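Local coordinates for dihydroorotase (Agrobacterium tumefaciens, PDB 2OGJ), which hydrolyses acetyl esters such as acetyl-(R)-mandelate in vitro, with a binuclear zinc centre held in an amidohydrolase TIM barrel, at residues V146-D151 and H180-S185; L215-L220 and E245-L250; L284-S289 and P329-R334; E221-G226 and E257-D262; V25-G30 and I69-V74. One frame throughout, in Å; residues are numbered along the deposited sequence.

Along the chain contact 5 closes first, contact 1 follows, contacts 2 and 4 come next with alternating segments, and contact 3 comes last. Contacts 1 and 5 lie on opposite sides of the chain's centre, their own centres about 39 Å apart. Between them, contacts 2 and 4 touch and share helix 216-222, with centres about 12 Å apart; helix 245-253 of contact 2 leads on to strand 260-262 of contact 4. Contact 3 meets contact 4 through Asp262 and Arg260, and contact 5 through Val74. Contacts 1 to 4 thus sample the zinc-binding TIM barrel from its subunit interfaces inward, while contact 5 ties the loop after strand 22-24 to it.

Contact 1 (V146-D151 and H180-S185); sequences VPELRD and HVITGS
Van der Waals contact, much of it against backbone oxygens, carries this junction between the loop 146-151 and the weakly bonded helix 180-183, and Ile182 supplies the largest share. Its second branch is anti to the backbone N, which puts Ile182 CG2 4.1 Å from Leu149 CB. Leu149 and Thr183 run side by side in the same direction, and the methyl of the threonine makes the approach, Thr183 CG2 standing 3.6 Å from Leu149 CB. Pro147 brings its ring to the turning backbone, with Pro147 CG 3.4 Å from Val181 O and CB beside Ile182 O.

Among the polar contacts, Thr183 CA reaches Leu149 O in a CA-H...O approach of 3.4 Å, nearly straight at the hydrogen (166°); Trp186 NE1 gives the same oxygen a full hydrogen bond. Glu148 is folded, with CG in the crowded position between N and the carbonyl carbon (chi1 74°) and a bend at chi2, which lays its carboxylate alongside Ile182, Glu148 OE2 being 3.6 Å from Ile182 CG2. That charge is met by a salt bridge to Arg177 and a hydrogen bond to Asn134, whereas Arg150 pairs with Asp151 of the second subunit.

Both segments follow strands of the barrel, and about 4 Å separates the side chains of Ile182 and the zinc ligand His208. Loops gathered in this way beside the metal centre are characteristic of amidohydrolase TIM barrels.

Contact 2 (L215-L220 and E245-L250); sequences LYDEVL and EDLFNL
Helices 216-220 and 245-250 run in nearly the same direction, crossing at 23° with their axes 10.1 Å apart at closest approach. The backbones come nearest at Asp217 and Leu247, whose CA atoms are 6.0 Å apart.

Leu247 is the central side chain of the interface, its CG anti to the backbone N and its two methyls divided between neighbours. Leu247 CD1 lies over one face of the Tyr216 ring in a CH-pi contact, offset toward the rim, at 4.2 Å from the ring centroid and 22° from its normal. The other methyl meets Leu220, with Leu247 CD2 3.8 Å from Leu220 CD2, and also lies against Tyr216 CD1. Leucine and tyrosine cross at about a right angle. Further along the helices, Leu220 and Leu250 slide past each other in opposite directions; Leu250 CD2 comes within 4.1 Å of Leu220 CB and also packs on Asp217 O.

On the outer side the Asp217 carboxylate bends over Leu247, with Asp217 OD1 3.6 Å from Leu247 CG. Its charge belongs to the assembly: OD2 forms a salt bridge with Lys196 of the third subunit, while Asp246 pairs with Lys199 of that subunit. These lysines probably ease any repulsion between the two aspartates.

The helices are successive members of the barrel's outer layer, following strands 206-209 and 228-230. Tyr216 and Leu220 rest on Val229 of the second strand, Tyr216 also touches Val209 of the first, and Tyr216 OH is tied to Cys232 O.

Contact 3 (L284-S289 and P329-R334); sequences LPFSIS and PASVIR
The irregular segment 284-289, extended from Ser287 onward, passes the last turn of helix 327-332, with 5.7 Å between the CA atoms of Ser287 and Pro329; just beyond, a Schellman motif with Arg334 at C-prime ends the helix.

Phe286 does most of the touching. Its CG stands anti to the backbone N (chi1 180°), which carries the far end of the ring to the helix. There Ser331 OG lies at the ring edge, near its plane, 3.5 Å from Phe286 CZ. The valine next to it approaches obliquely, Val332 CG2 being 3.8 Å from Phe286 CE2, and the two side chains slide past each other in opposite directions. Deeper in, Ser287 CB meets Pro329 CB at 4.1 Å, beta carbon to beta carbon.

The two serine hydroxyls are engaged elsewhere: Ser331 OG is hydrogen-bonded to Asn328 O within its own helix, and Ser287 OG to Asp262 OD1. Pro329 also packs on Val74 of strand 68-75. What holds the helix end to 284-289 is therefore van der Waals contact, while polar bonds, including backbone ones to Leu261 and Ile263, anchor Ser287 to the neighbouring barrel strand.

Contact 4 (E221-G226 and E257-D262); sequences EILGPG and EGIRLD
Gly258 O is gripped by one N-H across the contact, that of Gly226, with Gly226 N 3.1 Å from Gly258 O. The bond is straight, 169° at the hydrogen, yet the donor stands well above the carbonyl plane, 57° out of it. Both partners have positive phi, a backbone shape that glycine adopts readily, and the chains run close here: the CA atoms of Pro225 and Gly258 are 4.1 Å apart.

Beside this bond Ile259 provides the main apolar contact. Its CG1 lies anti to the carbonyl carbon, and the branch ends against the backbone of the facing turn, with Ile259 CD1 3.4 Å from Gly224 C. At its base, Ile259 CG1 packs on Leu223 CB at 4.0 Å, and its tip also meets the proline ring, Ile259 CD1 lying 4.4 Å from Pro225 CD. Arg260 takes part through its aliphatic portion: Arg260 CG, at the bend of the chain (chi2), approaches Gly226 O at 3.9 Å.

Leu223 and Ile259 both also rest on Val229, so strand 228-230 backs the hydrophobic patch. The contact joins the turns that lead into two neighbouring parallel strands of the barrel, 228-230 and 260-262, at the ends where those strands begin. Its chemistry, one backbone bond flanked by aliphatic contact, implies that the two turns are registered by their main chains, with Ile259 filling the junction.

Contact 5 (V25-G30 and I69-V74); sequences VGFGKG and ISPGWV
This is a parallel beta pairing carried past a strand's end: Val25 follows strand 22-24 and still bonds to strand 68-75, which goes on as the first strand of the TIM barrel. The site lies far from the zinc ions, where the N-terminal beta part of the protein joins the barrel, as in other amidohydrolases that carry a small beta domain.

The backbone link is Val25 N to Ile69 O, 2.9 Å long with 155° at the hydrogen, the donor standing nearly along the C=O axis. A strongly bent CA-H...O approach accompanies it, Ser70 CA lying 3.2 Å from Val25 O. The valine also packs by its CG1 branch, which sits in the crowded position between N and the carbonyl carbon, with Val25 CG1 3.8 Å from Ser70 CB. Ser70 OG turns to its own strand and donates to Pro71 O at 3.1 Å. The chain bends at Gly26, with phi of 80°, and the Phe27 ring still reaches back to 69-71.

That ring fills the corner made by Ile69, Ser70 and Pro71, and Leu341 touches it from a neighbouring loop. Ile69 O lies at the ring edge, in its plane, 3.2 Å from Phe27 CE1. Over one face, close to the centre, sits the proline methylene: Pro71 CD is 3.6 Å from the Phe27 ring centroid and 15° off its normal, a CH-pi contact.

Contact 1 (V146-D151 and H180-S185)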
# COMPACT_ATOMS: atom_id res chain seq x y z
N VAL A 146 -9.79 -9.34 -9.10
CA VAL A 146 -9.79 -8.49 -7.93
C VAL A 146 -9.69 -9.44 -6.76
O VAL A 146 -10.68 -9.80 -6.16
CB VAL A 146 -11.08 -7.69 -7.81
CG1 VAL A 146 -11.03 -6.83 -6.57
CG2 VAL A 146 -11.30 -6.85 -9.06
N PRO A 147 -8.47 -9.87 -6.44
CA PRO A 147 -8.17 -10.80 -5.34
C PRO A 147 -9.02 -10.58 -4.07
O PRO A 147 -9.27 -9.46 -3.67
CB PRO A 147 -6.69 -10.56 -5.09
CG PRO A 147 -6.19 -10.22 -6.45
CD PRO A 147 -7.23 -9.27 -6.95
N GLU A 148 -9.43 -11.67 -3.43
CA GLU A 148 -10.25 -11.53 -2.24
C GLU A 148 -9.48 -11.45 -0.92
O GLU A 148 -10.06 -11.11 0.11
CB GLU A 148 -11.30 -12.64 -2.19
CG GLU A 148 -10.79 -14.05 -1.83
CD GLU A 148 -10.24 -14.84 -3.01
OE1 GLU A 148 -10.05 -16.06 -2.86
OE2 GLU A 148 -10.00 -14.26 -4.08
N LEU A 149 -8.18 -11.77 -0.95
CA LEU A 149 -7.34 -11.70 0.25
C LEU A 149 -6.14 -10.80 0.01
O LEU A 149 -5.00 -11.23 0.13
CB LEU A 149 -6.82 -13.08 0.66
CG LEU A 149 -7.74 -13.92 1.53
CD1 LEU A 149 -7.06 -15.24 1.83
CD2 LEU A 149 -8.04 -13.19 2.81
N ARG A 150 -6.43 -9.54 -0.33
CA ARG A 150 -5.42 -8.53 -0.60
C ARG A 150 -4.77 -7.96 0.66
O ARG A 150 -3.68 -7.40 0.58
CB ARG A 150 -6.04 -7.39 -1.43
CG ARG A 150 -6.52 -7.85 -2.80
CD ARG A 150 -7.36 -6.80 -3.49
NE ARG A 150 -6.64 -5.54 -3.65
CZ ARG A 150 -7.06 -4.54 -4.42
NH1 ARG A 150 -8.19 -4.67 -5.10
NH2 ARG A 150 -6.35 -3.43 -4.51
N ASP A 151 -5.45 -8.10 1.80
CA ASP A 151 -4.96 -7.61 3.08
C ASP A 151 -5.99 -7.88 4.18
O ASP A 151 -7.02 -8.48 3.90
CB ASP A 151 -4.64 -6.11 2.99
CG ASP A 151 -5.76 -5.31 2.37
OD1 ASP A 151 -6.90 -5.40 2.87
OD2 ASP A 151 -5.49 -4.59 1.39
N HIS A 180 0.20 -16.26 -4.69
CA HIS A 180 0.44 -14.84 -4.91
C HIS A 180 -0.52 -14.13 -5.86
O HIS A 180 -0.66 -12.89 -5.82
CB HIS A 180 1.91 -14.58 -5.28
CG HIS A 180 2.29 -14.95 -6.67
ND1 HIS A 180 1.79 -14.31 -7.78
CD2 HIS A 180 3.22 -15.82 -7.13
CE1 HIS A 180 2.40 -14.76 -8.86
NE2 HIS A 180 3.27 -15.68 -8.50
N VAL A 181 -1.22 -14.91 -6.68
CA VAL A 181 -2.19 -14.32 -7.58
C VAL A 181 -3.33 -13.75 -6.74
O VAL A 181 -3.93 -12.74 -7.11
CB VAL A 181 -2.74 -15.38 -8.56
CG1 VAL A 181 -4.14 -15.00 -9.07
CG2 VAL A 181 -1.76 -15.52 -9.72
N ILE A 182 -3.61 -14.40 -5.61
CA ILE A 182 -4.67 -13.95 -4.72
C ILE A 182 -4.10 -13.12 -3.57
O ILE A 182 -4.40 -11.93 -3.44
CB ILE A 182 -5.45 -15.14 -4.07
CG1 ILE A 182 -6.09 -16.04 -5.14
CG2 ILE A 182 -6.51 -14.59 -3.13
CD1 ILE A 182 -5.12 -17.03 -5.79
N THR A 183 -3.28 -13.76 -2.74
CA THR A 183 -2.71 -13.10 -1.59
C THR A 183 -1.52 -12.20 -1.89
O THR A 183 -0.99 -11.56 -0.99
CB THR A 183 -2.34 -14.11 -0.49
OG1 THR A 183 -1.61 -15.21 -1.05
CG2 THR A 183 -3.59 -14.64 0.16
N GLY A 184 -1.11 -12.14 -3.15
CA GLY A 184 0.00 -11.27 -3.50
C GLY A 184 1.32 -11.46 -2.76
O GLY A 184 2.01 -12.47 -2.96
N SER A 185 1.68 -10.49 -1.92
CA SER A 185 2.95 -10.57 -1.21
C SER A 185 2.96 -10.98 0.25
O SER A 185 4.04 -11.25 0.77
CB SER A 185 3.72 -9.24 -1.33
OG SER A 185 4.20 -9.00 -2.64

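Contact 2 (L215-L220 and E245-L250)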
# COMPACT_ATOMS: atom_id res chain seq x y z
N LEU A 215 3.97 -20.53 0.32
CA LEU A 215 4.48 -21.87 0.02
C LEU A 215 3.71 -23.10 0.46
O LEU A 215 3.16 -23.15 1.56
CB LEU A 215 5.92 -21.99 0.53
CG LEU A 215 6.94 -21.36 -0.42
CD1 LEU A 215 8.22 -21.07 0.32
CD2 LEU A 215 7.17 -22.30 -1.59
N TYR A 216 3.71 -24.08 -0.43
CA TYR A 216 3.03 -25.37 -0.25
C TYR A 216 3.51 -26.00 1.05
O TYR A 216 2.74 -26.54 1.83
CB TYR A 216 3.38 -26.29 -1.42
CG TYR A 216 2.47 -27.49 -1.62
CD1 TYR A 216 1.92 -28.18 -0.53
CD2 TYR A 216 2.21 -27.97 -2.90
CE1 TYR A 216 1.13 -29.31 -0.73
CE2 TYR A 216 1.42 -29.11 -3.10
CZ TYR A 216 0.88 -29.77 -2.01
OH TYR A 216 0.11 -30.88 -2.19
N ASP A 217 4.82 -25.92 1.25
CA ASP A 217 5.47 -26.49 2.42
C ASP A 217 4.98 -25.84 3.71
O ASP A 217 4.75 -26.51 4.73
CB ASP A 217 6.98 -26.30 2.27
CG ASP A 217 7.50 -26.68 0.87
OD1 ASP A 217 8.38 -27.56 0.79
OD2 ASP A 217 7.05 -26.10 -0.15
N GLU A 218 4.80 -24.52 3.66
CA GLU A 218 4.36 -23.75 4.81
C GLU A 218 2.94 -24.09 5.21
O GLU A 218 2.64 -24.20 6.39
CB GLU A 218 4.49 -22.25 4.51
CG GLU A 218 5.91 -21.72 4.59
CD GLU A 218 6.01 -20.25 4.23
OE1 GLU A 218 6.78 -19.52 4.90
OE2 GLU A 218 5.33 -19.81 3.28
N VAL A 219 2.07 -24.26 4.21
CA VAL A 219 0.68 -24.57 4.46
C VAL A 219 0.52 -25.93 5.15
O VAL A 219 -0.21 -26.04 6.13
CB VAL A 219 -0.13 -24.58 3.16
CG1 VAL A 219 -1.59 -24.89 3.47
CG2 VAL A 219 0.00 -23.25 2.46
N LEU A 220 1.18 -26.96 4.63
CA LEU A 220 1.14 -28.29 5.24
C LEU A 220 1.57 -28.24 6.72
O LEU A 220 1.09 -29.02 7.56
CB LEU A 220 2.05 -29.23 4.45
CG LEU A 220 1.46 -30.13 3.35
CD1 LEU A 220 0.33 -29.43 2.61
CD2 LEU A 220 2.58 -30.54 2.40
N GLU A 245 11.78 -33.18 -3.18
CA GLU A 245 11.67 -34.38 -2.35
C GLU A 245 11.33 -34.05 -0.90
O GLU A 245 10.72 -34.86 -0.21
CB GLU A 245 12.97 -35.20 -2.40
CG GLU A 245 13.10 -36.07 -3.63
CD GLU A 245 12.24 -37.31 -3.57
OE1 GLU A 245 12.08 -37.97 -4.61
OE2 GLU A 245 11.72 -37.64 -2.47
N ASP A 246 11.73 -32.87 -0.44
CA ASP A 246 11.44 -32.45 0.93
C ASP A 246 9.94 -32.24 1.05
O ASP A 246 9.32 -32.64 2.04
CB ASP A 246 12.16 -31.14 1.26
CG ASP A 246 13.65 -31.32 1.34
OD1 ASP A 246 14.38 -30.31 1.26
OD2 ASP A 246 14.09 -32.48 1.49
N LEU A 247 9.37 -31.60 0.02
CA LEU A 247 7.94 -31.33 -0.02
C LEU A 247 7.19 -32.65 -0.09
O LEU A 247 6.22 -32.86 0.64
CB LEU A 247 7.58 -30.49 -1.26
CG LEU A 247 6.26 -29.70 -1.24
CD1 LEU A 247 5.60 -29.84 -2.57
CD2 LEU A 247 5.31 -30.17 -0.15
N PHE A 248 7.64 -33.53 -0.99
CA PHE A 248 6.99 -34.82 -1.14
C PHE A 248 6.98 -35.57 0.17
O PHE A 248 5.96 -36.14 0.55
CB PHE A 248 7.68 -35.69 -2.19
CG PHE A 248 6.95 -36.98 -2.45
CD1 PHE A 248 5.93 -37.04 -3.40
CD2 PHE A 248 7.24 -38.12 -1.70
CE1 PHE A 248 5.20 -38.21 -3.59
CE2 PHE A 248 6.52 -39.29 -1.88
CZ PHE A 248 5.49 -39.34 -2.83
N ASN A 249 8.11 -35.57 0.87
CA ASN A 249 8.22 -36.27 2.13
C ASN A 249 7.28 -35.66 3.16
O ASN A 249 6.71 -36.38 4.00
CB ASN A 249 9.67 -36.30 2.59
CG ASN A 249 10.54 -37.03 1.59
OD1 ASN A 249 10.14 -38.06 1.04
ND2 ASN A 249 11.73 -36.50 1.34
N LEU A 250 7.09 -34.36 3.11
CA LEU A 250 6.21 -33.71 4.06
C LEU A 250 4.74 -34.02 3.73
O LEU A 250 3.95 -34.30 4.62
CB LEU A 250 6.46 -32.19 4.08
CG LEU A 250 5.62 -31.40 5.09
CD1 LEU A 250 5.82 -31.98 6.47
CD2 LEU A 250 6.01 -29.94 5.07

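Contact 3 (L284-S289 and P329-R334)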
# COMPACT_ATOMS: atom_id res chain seq x y z
N LEU A 284 -1.83 -41.69 -2.34
CA LEU A 284 -3.10 -41.53 -3.02
C LEU A 284 -3.82 -40.27 -2.58
O LEU A 284 -3.60 -39.76 -1.47
CB LEU A 284 -4.00 -42.73 -2.73
CG LEU A 284 -4.01 -43.87 -3.73
CD1 LEU A 284 -2.59 -44.32 -4.03
CD2 LEU A 284 -4.85 -44.98 -3.17
N PRO A 285 -4.67 -39.73 -3.45
CA PRO A 285 -5.37 -38.53 -3.00
C PRO A 285 -6.51 -39.00 -2.11
O PRO A 285 -7.07 -40.08 -2.33
CB PRO A 285 -5.83 -37.89 -4.31
CG PRO A 285 -6.03 -39.06 -5.21
CD PRO A 285 -4.81 -39.91 -4.90
N PHE A 286 -6.84 -38.23 -1.09
CA PHE A 286 -7.92 -38.58 -0.17
C PHE A 286 -9.28 -38.48 -0.87
O PHE A 286 -10.17 -39.30 -0.65
CB PHE A 286 -7.91 -37.66 1.05
CG PHE A 286 -9.00 -37.96 2.04
CD1 PHE A 286 -8.86 -39.00 2.96
CD2 PHE A 286 -10.17 -37.20 2.05
CE1 PHE A 286 -9.86 -39.29 3.88
CE2 PHE A 286 -11.19 -37.49 2.96
CZ PHE A 286 -11.02 -38.53 3.88
N SER A 287 -9.42 -37.46 -1.70
CA SER A 287 -10.65 -37.24 -2.43
C SER A 287 -10.30 -36.74 -3.82
O SER A 287 -9.26 -36.12 -4.02
CB SER A 287 -11.54 -36.20 -1.72
OG SER A 287 -10.92 -34.92 -1.66
N ILE A 288 -11.18 -37.06 -4.77
CA ILE A 288 -11.03 -36.64 -6.15
C ILE A 288 -12.09 -35.58 -6.41
O ILE A 288 -13.28 -35.81 -6.19
CB ILE A 288 -11.26 -37.84 -7.11
CG1 ILE A 288 -10.26 -38.94 -6.79
CG2 ILE A 288 -11.16 -37.38 -8.56
CD1 ILE A 288 -10.34 -40.10 -7.74
N SER A 289 -11.68 -34.40 -6.85
CA SER A 289 -12.65 -33.35 -7.13
C SER A 289 -12.31 -32.59 -8.40
O SER A 289 -11.19 -32.62 -8.88
CB SER A 289 -12.76 -32.38 -5.95
OG SER A 289 -11.58 -31.62 -5.80
N PRO A 329 -14.84 -37.69 0.82
CA PRO A 329 -15.19 -36.27 0.81
C PRO A 329 -16.38 -36.03 1.74
O PRO A 329 -16.57 -34.94 2.28
CB PRO A 329 -15.53 -36.01 -0.66
CG PRO A 329 -16.08 -37.31 -1.10
CD PRO A 329 -15.13 -38.31 -0.48
N ALA A 330 -17.17 -37.08 1.95
CA ALA A 330 -18.33 -36.96 2.83
C ALA A 330 -17.88 -36.80 4.27
O ALA A 330 -18.51 -36.09 5.05
CB ALA A 330 -19.22 -38.18 2.68
N SER A 331 -16.81 -37.49 4.65
CA SER A 331 -16.31 -37.38 6.01
C SER A 331 -15.89 -35.94 6.30
O SER A 331 -16.11 -35.44 7.41
CB SER A 331 -15.13 -38.32 6.22
OG SER A 331 -14.22 -38.24 5.15
N VAL A 332 -15.29 -35.28 5.31
CA VAL A 332 -14.85 -33.91 5.49
C VAL A 332 -16.04 -33.00 5.79
O VAL A 332 -15.95 -32.11 6.63
CB VAL A 332 -14.15 -33.35 4.23
CG1 VAL A 332 -13.71 -31.90 4.48
CG2 VAL A 332 -12.98 -34.23 3.86
N ILE A 333 -17.15 -33.22 5.10
CA ILE A 333 -18.30 -32.36 5.31
C ILE A 333 -19.27 -32.90 6.35
O ILE A 333 -20.35 -32.35 6.56
CB ILE A 333 -19.04 -32.05 3.98
CG1 ILE A 333 -19.34 -33.34 3.23
CG2 ILE A 333 -18.19 -31.13 3.12
CD1 ILE A 333 -20.14 -33.12 1.98
N ARG A 334 -18.86 -33.97 7.02
CA ARG A 334 -19.67 -34.58 8.05
C ARG A 334 -20.99 -35.08 7.50
O ARG A 334 -22.04 -34.93 8.13
CB ARG A 334 -19.89 -33.59 9.21
CG ARG A 334 -18.62 -33.29 10.01
CD ARG A 334 -18.74 -32.04 10.88
NE ARG A 334 -17.43 -31.57 11.35
CZ ARG A 334 -17.19 -30.36 11.86
NH1 ARG A 334 -18.18 -29.47 11.98
NH2 ARG A 334 -15.96 -30.04 12.25

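Contact 4 (E221-G226 and E257-D262)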
# COMPACT_ATOMS: atom_id res chain seq x y z
N GLU A 221 2.50 -27.33 7.04
CA GLU A 221 3.00 -27.16 8.40
C GLU A 221 1.89 -26.66 9.34
O GLU A 221 1.68 -27.23 10.40
CB GLU A 221 4.16 -26.16 8.44
CG GLU A 221 5.39 -26.49 7.57
CD GLU A 221 6.30 -27.57 8.16
OE1 GLU A 221 6.26 -27.76 9.39
OE2 GLU A 221 7.07 -28.20 7.39
N ILE A 222 1.20 -25.60 8.93
CA ILE A 222 0.13 -25.03 9.74
C ILE A 222 -1.17 -25.86 9.79
O ILE A 222 -1.94 -25.76 10.74
CB ILE A 222 -0.17 -23.56 9.29
CG1 ILE A 222 -1.57 -23.14 9.71
CG2 ILE A 222 0.01 -23.41 7.82
CD1 ILE A 222 -1.65 -22.75 11.17
N LEU A 223 -1.41 -26.69 8.78
CA LEU A 223 -2.62 -27.51 8.76
C LEU A 223 -2.59 -28.63 9.80
O LEU A 223 -1.56 -28.88 10.43
CB LEU A 223 -2.81 -28.12 7.37
CG LEU A 223 -3.71 -27.38 6.38
CD1 LEU A 223 -3.37 -25.91 6.30
CD2 LEU A 223 -3.55 -28.04 5.03
N GLY A 224 -3.72 -29.31 9.97
CA GLY A 224 -3.83 -30.38 10.94
C GLY A 224 -4.93 -31.36 10.54
O GLY A 224 -5.57 -31.18 9.51
N PRO A 225 -5.16 -32.41 11.35
CA PRO A 225 -6.18 -33.42 11.09
C PRO A 225 -7.52 -32.89 10.60
O PRO A 225 -8.11 -31.98 11.21
CB PRO A 225 -6.30 -34.12 12.43
CG PRO A 225 -4.92 -34.16 12.89
CD PRO A 225 -4.42 -32.75 12.59
N GLY A 226 -8.01 -33.46 9.49
CA GLY A 226 -9.29 -33.05 8.93
C GLY A 226 -9.19 -31.94 7.89
O GLY A 226 -10.05 -31.81 7.02
N GLU A 257 -0.95 -37.89 7.55
CA GLU A 257 -1.29 -38.34 8.91
C GLU A 257 -2.47 -37.51 9.44
O GLU A 257 -2.39 -36.94 10.53
CB GLU A 257 -0.11 -38.12 9.86
CG GLU A 257 0.34 -36.64 9.95
CD GLU A 257 1.37 -36.37 11.06
OE1 GLU A 257 2.08 -35.36 10.96
OE2 GLU A 257 1.47 -37.16 12.02
N GLY A 258 -3.55 -37.42 8.67
CA GLY A 258 -4.69 -36.64 9.10
C GLY A 258 -5.10 -35.60 8.07
O GLY A 258 -6.29 -35.41 7.84
N ILE A 259 -4.12 -34.92 7.46
CA ILE A 259 -4.39 -33.90 6.45
C ILE A 259 -4.91 -34.54 5.16
O ILE A 259 -4.23 -35.38 4.56
CB ILE A 259 -3.13 -33.07 6.13
CG1 ILE A 259 -2.82 -32.10 7.28
CG2 ILE A 259 -3.34 -32.26 4.86
CD1 ILE A 259 -2.52 -32.77 8.58
N ARG A 260 -6.09 -34.12 4.73
CA ARG A 260 -6.70 -34.65 3.52
C ARG A 260 -6.18 -34.02 2.24
O ARG A 260 -6.17 -32.79 2.10
CB ARG A 260 -8.21 -34.46 3.59
CG ARG A 260 -8.84 -34.89 4.90
CD ARG A 260 -8.41 -36.28 5.31
NE ARG A 260 -9.30 -36.84 6.32
CZ ARG A 260 -9.07 -37.98 6.94
NH1 ARG A 260 -7.98 -38.68 6.66
NH2 ARG A 260 -9.93 -38.43 7.85
N LEU A 261 -5.74 -34.87 1.32
CA LEU A 261 -5.24 -34.38 0.04
C LEU A 261 -6.39 -34.47 -0.98
O LEU A 261 -7.01 -35.53 -1.13
CB LEU A 261 -4.02 -35.18 -0.44
CG LEU A 261 -2.77 -35.20 0.46
CD1 LEU A 261 -1.66 -35.89 -0.25
CD2 LEU A 261 -2.28 -33.82 0.77
N ASP A 262 -6.69 -33.36 -1.64
CA ASP A 262 -7.77 -33.28 -2.63
C ASP A 262 -7.23 -32.89 -4.01
O ASP A 262 -6.45 -31.95 -4.14
CB ASP A 262 -8.80 -32.24 -2.15
CG ASP A 262 -9.98 -32.09 -3.10
OD1 ASP A 262 -10.74 -33.07 -3.28
OD2 ASP A 262 -10.16 -30.97 -3.66

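Contact 5 (V25-G30 and I69-V74)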
# COMPACT_ATOMS: atom_id res chain seq x y z
N VAL A 25 -21.59 -50.84 -4.84
CA VAL A 25 -20.17 -50.61 -4.60
C VAL A 25 -20.02 -49.32 -3.80
O VAL A 25 -20.86 -48.43 -3.90
CB VAL A 25 -19.38 -50.46 -5.93
CG1 VAL A 25 -19.79 -49.19 -6.66
CG2 VAL A 25 -17.91 -50.41 -5.65
N GLY A 26 -18.97 -49.23 -3.01
CA GLY A 26 -18.75 -48.02 -2.23
C GLY A 26 -19.55 -47.86 -0.95
O GLY A 26 -19.54 -46.78 -0.35
N PHE A 27 -20.25 -48.91 -0.51
CA PHE A 27 -21.03 -48.83 0.71
C PHE A 27 -20.18 -49.39 1.85
O PHE A 27 -18.97 -49.21 1.85
CB PHE A 27 -22.34 -49.61 0.57
CG PHE A 27 -23.24 -49.09 -0.52
CD1 PHE A 27 -23.04 -49.45 -1.85
CD2 PHE A 27 -24.26 -48.18 -0.23
CE1 PHE A 27 -23.84 -48.92 -2.87
CE2 PHE A 27 -25.06 -47.64 -1.25
CZ PHE A 27 -24.84 -48.01 -2.57
N GLY A 28 -20.81 -50.05 2.82
CA GLY A 28 -20.05 -50.63 3.94
C GLY A 28 -19.03 -51.66 3.46
O GLY A 28 -19.08 -52.12 2.32
N LYS A 29 -18.10 -52.02 4.34
CA LYS A 29 -17.10 -53.01 3.98
C LYS A 29 -17.76 -54.37 3.89
O LYS A 29 -17.18 -55.32 3.34
CB LYS A 29 -15.98 -53.03 5.04
CG LYS A 29 -14.80 -53.96 4.72
CD LYS A 29 -13.95 -53.45 3.56
CE LYS A 29 -12.79 -54.40 3.27
NZ LYS A 29 -13.27 -55.76 2.91
N GLY A 30 -18.98 -54.47 4.39
CA GLY A 30 -19.71 -55.73 4.38
C GLY A 30 -20.88 -55.77 3.40
O GLY A 30 -21.71 -56.68 3.46
N ILE A 69 -23.75 -49.27 -8.81
CA ILE A 69 -24.56 -48.31 -8.08
C ILE A 69 -23.83 -48.05 -6.76
O ILE A 69 -23.39 -48.99 -6.08
CB ILE A 69 -25.99 -48.81 -7.78
CG1 ILE A 69 -26.81 -47.66 -7.19
CG2 ILE A 69 -25.97 -49.98 -6.77
CD1 ILE A 69 -28.27 -47.95 -7.04
N SER A 70 -23.67 -46.78 -6.42
CA SER A 70 -22.98 -46.39 -5.19
C SER A 70 -23.70 -45.21 -4.58
O SER A 70 -24.61 -44.64 -5.19
CB SER A 70 -21.53 -45.98 -5.50
OG SER A 70 -21.46 -44.76 -6.21
N PRO A 71 -23.33 -44.85 -3.35
CA PRO A 71 -24.02 -43.69 -2.79
C PRO A 71 -23.71 -42.51 -3.73
O PRO A 71 -22.68 -42.52 -4.40
CB PRO A 71 -23.41 -43.55 -1.40
CG PRO A 71 -22.10 -44.29 -1.50
CD PRO A 71 -22.43 -45.46 -2.36
N GLY A 72 -24.61 -41.54 -3.82
CA GLY A 72 -24.40 -40.41 -4.70
C GLY A 72 -23.02 -39.79 -4.62
O GLY A 72 -22.50 -39.53 -3.53
N TRP A 73 -22.40 -39.57 -5.78
CA TRP A 73 -21.07 -38.98 -5.85
C TRP A 73 -21.05 -37.61 -5.20
O TRP A 73 -22.01 -36.84 -5.33
CB TRP A 73 -20.63 -38.86 -7.30
CG TRP A 73 -20.35 -40.17 -7.95
CD1 TRP A 73 -20.21 -41.39 -7.34
CD2 TRP A 73 -20.09 -40.38 -9.35
NE1 TRP A 73 -19.88 -42.35 -8.28
CE2 TRP A 73 -19.80 -41.75 -9.52
CE3 TRP A 73 -20.08 -39.53 -10.47
CZ2 TRP A 73 -19.50 -42.30 -10.77
CZ3 TRP A 73 -19.78 -40.07 -11.71
CH2 TRP A 73 -19.49 -41.45 -11.85
N VAL A 74 -19.94 -37.33 -4.51
CA VAL A 74 -19.72 -36.06 -3.81
C VAL A 74 -18.52 -35.31 -4.43
O VAL A 74 -17.39 -35.78 -4.34
CB VAL A 74 -19.38 -36.30 -2.32
CG1 VAL A 74 -19.17 -34.97 -1.63
CG2 VAL A 74 -20.49 -37.09 -1.63